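Local coordinates for protein putative tetR family transcription regulator (Shewanella loihica, PDB 3PPB) that probably binds DNA through a helix-turn-helix motif and regulates transcription as a member of the TetR family, at the interface of chains A and B. Residues are numbered along the deposited sequence; one frame, centred on the assembly and turned at random. Chains: chain A/B, putative tetR family transcription regulator.

Contact 1: the interface of chains A and B. Residues chain A 160, 190-191; chain B 160, 186-187, 190-191.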
loop_
_atom_site.group_PDB
_atom_site.type_symbol
_atom_site.label_atom_id
_atom_site.label_comp_id
_atom_site.label_asym_id
_atom_site.label_seq_id
_atom_site.Cartn_x
_atom_site.Cartn_y
_atom_site.Cartn_z
ATOM N N GLN A 160 2.259 7.530 0.306
ATOM C CA GLN A 160 3.144 8.113 -0.699
ATOM C C GLN A 160 4.511 7.478 -0.627
ATOM O O GLN A 160 5.123 7.255 -1.668
ATOM C CB GLN A 160 3.238 9.633 -0.569
ATOM C CG GLN A 160 1.905 10.297 -0.921
ATOM C CD GLN A 160 2.056 11.767 -1.039
ATOM O OE1 GLN A 160 2.156 12.482 -0.030
ATOM N NE2 GLN A 160 2.092 12.255 -2.271
ATOM N N ASN A 190 4.096 18.622 -1.722
ATOM C CA ASN A 190 2.951 19.374 -2.254
ATOM C C ASN A 190 1.606 18.820 -1.803
ATOM O O ASN A 190 0.635 19.581 -1.749
ATOM C CB ASN A 190 3.024 19.496 -3.766
ATOM C CG ASN A 190 4.132 20.423 -4.179
ATOM O OD1 ASN A 190 4.692 21.157 -3.365
ATOM N ND2 ASN A 190 4.505 20.387 -5.441
ATOM N N ALA A 191 1.536 17.533 -1.435
ATOM C CA ALA A 191 0.277 17.002 -0.892
ATOM C C ALA A 191 -0.076 17.715 0.403
ATOM O O ALA A 191 -1.233 18.045 0.611
ATOM C CB ALA A 191 0.394 15.490 -0.622
ATOM N N GLN B 160 -1.939 7.060 -2.567
ATOM C CA GLN B 160 -2.814 7.980 -1.828
ATOM C C GLN B 160 -4.198 7.392 -1.678
ATOM O O GLN B 160 -4.800 7.549 -0.621
ATOM C CB GLN B 160 -2.873 9.360 -2.455
ATOM C CG GLN B 160 -1.527 10.073 -2.332
ATOM C CD GLN B 160 -1.659 11.515 -2.717
ATOM O OE1 GLN B 160 -1.760 11.845 -3.895
ATOM N NE2 GLN B 160 -1.694 12.395 -1.715
ATOM N N ALA B 186 -8.097 17.009 -0.988
ATOM C CA ALA B 186 -7.096 18.089 -0.991
ATOM C C ALA B 186 -5.682 17.502 -1.024
ATOM O O ALA B 186 -4.873 17.942 -1.845
ATOM C CB ALA B 186 -7.284 18.989 0.219
ATOM N N LEU B 187 -5.416 16.435 -0.212
ATOM C CA LEU B 187 -4.103 15.780 -0.201
ATOM C C LEU B 187 -3.831 15.150 -1.554
ATOM O O LEU B 187 -2.726 15.261 -2.049
ATOM C CB LEU B 187 -4.004 14.703 0.898
ATOM C CG LEU B 187 -3.896 15.195 2.347
ATOM C CD1 LEU B 187 -4.451 14.154 3.292
ATOM C CD2 LEU B 187 -2.455 15.627 2.718
ATOM N N ASN B 190 -3.551 18.267 -4.365
ATOM C CA ASN B 190 -2.382 19.128 -4.123
ATOM C C ASN B 190 -1.063 18.428 -4.371
ATOM O O ASN B 190 -0.076 19.109 -4.683
ATOM C CB ASN B 190 -2.424 19.728 -2.730
ATOM C CG ASN B 190 -3.521 20.780 -2.638
ATOM O OD1 ASN B 190 -4.068 21.222 -3.649
ATOM N ND2 ASN B 190 -3.890 21.177 -1.442
ATOM N N ALA B 191 -1.024 17.073 -4.269
ATOM C CA ALA B 191 0.215 16.358 -4.624
ATOM C C ALA B 191 0.557 16.601 -6.090
ATOM O O ALA B 191 1.712 16.843 -6.398
ATOM C CB ALA B 191 0.057 14.859 -4.374
HETATM O O HOH W 1 -2.206 20.505 0.555
HETATM O O HOH W 2 2.748 19.264 -7.316
#
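A:Gln160 and B:Gln160 meet on the two-fold axis of a helical homodimer interface, where matched residues of the two copies touch each other. The patch joins the chains along their symmetry axis; TetR regulators typically dimerise through C-terminal helices, so this pairing is probably the biological one. The two glutamine side chains cross at a slant, CG of A:Gln160 lying 3.7 Å from CG of B:Gln160. Their amides are stacked face to face, the planes 11° apart. Each chain is extended beyond CG (chi2 -169° in B:Gln160), which carries the amide to the end of the helix of residues 178-192. There NE2 of B:Gln160 donates to the backbone O of B:Leu187 at 3.1 Å. The N-H points nearly straight, 159° at H, but reaches the carbonyl from above its plane. This bond is likely to limit the turning of the amide. A leucine in place of B:Gln160 would probably leave the carbonyl of B:Leu187 without this donor and remove the flat mate that stacks on A:Gln160. Beyond the amides, the CB atoms of A:Ala191 and B:Ala191 pack 3.8 Å apart, and CD2 of B:Leu187 lies against the carbonyl O of A:Ala191. Two waters bridge the chains. ND2 of B:Asn190 bonds water 1 at 2.7 Å, and this water also meets O of A:Ala191 at 2.6 Å. Water 2 makes the twin bridge from ND2 of A:Asn190 to O of B:Ala191. The site sits where the last turns of the two 178-192 helices come together beside the middle of the 150-170 helices.

Contact 2: the interface of chains A and B. Residues chain A 180, 183-184, 187; chain B 148, 152-153, 156.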
loop_
_atom_site.group_PDB
_atom_site.type_symbol
_atom_site.label_atom_id
_atom_site.label_comp_id
_atom_site.label_asym_id
_atom_site.label_seq_id
_atom_site.Cartn_x
_atom_site.Cartn_y
_atom_site.Cartn_z
ATOM N N GLU A 180 13.857 12.203 -11.238
ATOM C CA GLU A 180 12.869 11.252 -10.704
ATOM C C GLU A 180 12.797 11.396 -9.198
ATOM O O GLU A 180 11.713 11.452 -8.653
ATOM C CB GLU A 180 13.222 9.803 -11.077
ATOM C CG GLU A 180 13.243 9.540 -12.580
ATOM C CD GLU A 180 11.912 9.184 -13.223
ATOM O OE1 GLU A 180 10.964 8.821 -12.488
ATOM O OE2 GLU A 180 11.815 9.263 -14.467
ATOM N N ALA A 183 11.121 14.709 -8.252
ATOM C CA ALA A 183 9.676 14.627 -8.512
ATOM C C ALA A 183 8.983 13.886 -7.384
ATOM O O ALA A 183 7.917 14.316 -6.952
ATOM C CB ALA A 183 9.420 13.943 -9.853
ATOM N N SER A 184 9.613 12.820 -6.845
ATOM C CA SER A 184 9.025 12.039 -5.744
ATOM C C SER A 184 8.883 12.894 -4.499
ATOM O O SER A 184 7.829 12.830 -3.876
ATOM C CB SER A 184 9.807 10.752 -5.455
ATOM O OG SER A 184 10.988 10.991 -4.706
ATOM N N LEU A 187 5.889 15.461 -5.017
ATOM C CA LEU A 187 4.559 14.858 -4.817
ATOM C C LEU A 187 4.285 14.739 -3.332
ATOM O O LEU A 187 3.191 15.051 -2.903
ATOM C CB LEU A 187 4.429 13.487 -5.500
ATOM C CG LEU A 187 4.295 13.510 -7.039
ATOM C CD1 LEU A 187 4.833 12.246 -7.640
ATOM C CD2 LEU A 187 2.851 13.765 -7.508
ATOM N N TYR B 148 5.690 16.018 -13.677
ATOM C CA TYR B 148 6.530 14.966 -13.120
ATOM C C TYR B 148 6.371 13.748 -14.032
ATOM O O TYR B 148 5.390 13.741 -14.775
ATOM C CB TYR B 148 6.101 14.613 -11.671
ATOM C CG TYR B 148 5.874 15.774 -10.738
ATOM C CD1 TYR B 148 6.829 16.773 -10.589
ATOM C CD2 TYR B 148 4.729 15.841 -9.951
ATOM C CE1 TYR B 148 6.614 17.860 -9.733
ATOM C CE2 TYR B 148 4.531 16.883 -9.048
ATOM C CZ TYR B 148 5.473 17.896 -8.947
ATOM O OH TYR B 148 5.245 18.955 -8.091
ATOM N N LEU B 152 5.154 7.774 -12.185
ATOM C CA LEU B 152 5.377 8.080 -10.773
ATOM C C LEU B 152 4.096 8.715 -10.213
ATOM O O LEU B 152 3.674 8.401 -9.114
ATOM C CB LEU B 152 6.598 9.039 -10.622
ATOM C CG LEU B 152 6.880 9.565 -9.175
ATOM C CD1 LEU B 152 7.001 8.419 -8.131
ATOM C CD2 LEU B 152 8.091 10.457 -9.141
HETATM N N MSE B 153 3.456 9.585 -11.004
HETATM C CA MSE B 153 2.231 10.249 -10.579
HETATM C C MSE B 153 1.111 9.259 -10.450
HETATM O O MSE B 153 0.321 9.371 -9.519
HETATM C CB MSE B 153 1.851 11.364 -11.562
HETATM C CG MSE B 153 2.883 12.462 -11.627
HETATM SE SE MSE B 153 2.408 13.912 -12.851
HETATM C CE MSE B 153 1.090 14.750 -11.793
ATOM N N ASN B 156 1.647 7.290 -7.384
ATOM C CA ASN B 156 1.319 8.189 -6.290
ATOM C C ASN B 156 -0.189 8.218 -6.066
ATOM O O ASN B 156 -0.601 8.124 -4.914
ATOM C CB ASN B 156 1.876 9.591 -6.554
ATOM C CG ASN B 156 1.553 10.530 -5.437
ATOM O OD1 ASN B 156 2.062 10.407 -4.300
ATOM N ND2 ASN B 156 0.554 11.338 -5.690
#
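A:Leu187 enters a mostly apolar pocket of chain B in this part of the helical homodimer interface, which adds side-chain packing to the association of the two copies. Its pocket is lined by B:Tyr148 and B:Leu152, with the amide of B:Asn156 as its polar edge. The two methyl branches divide the work. CD1 meets CG of B:Leu152 at 3.7 Å. CD2 comes to the ring edge of B:Tyr148 at CD2 and CE2, somewhat off the ring plane, 3.7 Å from ring atom CD2. It also reaches ND2 of B:Asn156 at 3.8 Å. The A:Leu187 side chain runs antiparallel to those of all three partners. With CG opposite the carbonyl carbon (chi1 -74°), the isobutyl group projects away from its own helix into chain B. B:Leu152 packs back on the A helix. Its CG is turned away from the backbone N (chi1 174°), and its CD2 methyl lies against the helix backbone of chain A, 3.6 Å from N of A:Ser184. The same methyl packs on CB of A:Ala183 at 3.8 Å. That alanine CB also touches CB of B:Tyr148 at 3.8 Å, and the small side chain may allow the tyrosine to lie near the helix. Selenomethionine B:Met153 borders the pocket more loosely. The site is formed by one face of the A helix 178-192, packed on the first turns of the B helix 150-170 and on B:Tyr148 in the loop just before it.

The centres of the C-alpha atoms of contact 1 and contact 2 lie about 11 Å apart. Both draw on helices 150-170 and 178-192. Contact 1 takes both from each chain; contact 2 takes 178-192 from A, and 150-170 with the loop before it from B. Contact 1 lies at the two-fold axis, and contact 2 lies to one side of it, with a twin on the other. B:Leu187 belongs to contact 1 and its twin A:Leu187 to contact 2. In each chain the 178-192 helix thus gives a mixed, water-bridged pairing near its end and mainly apolar packing farther back. Together they would hold the two subunits in a fixed relation.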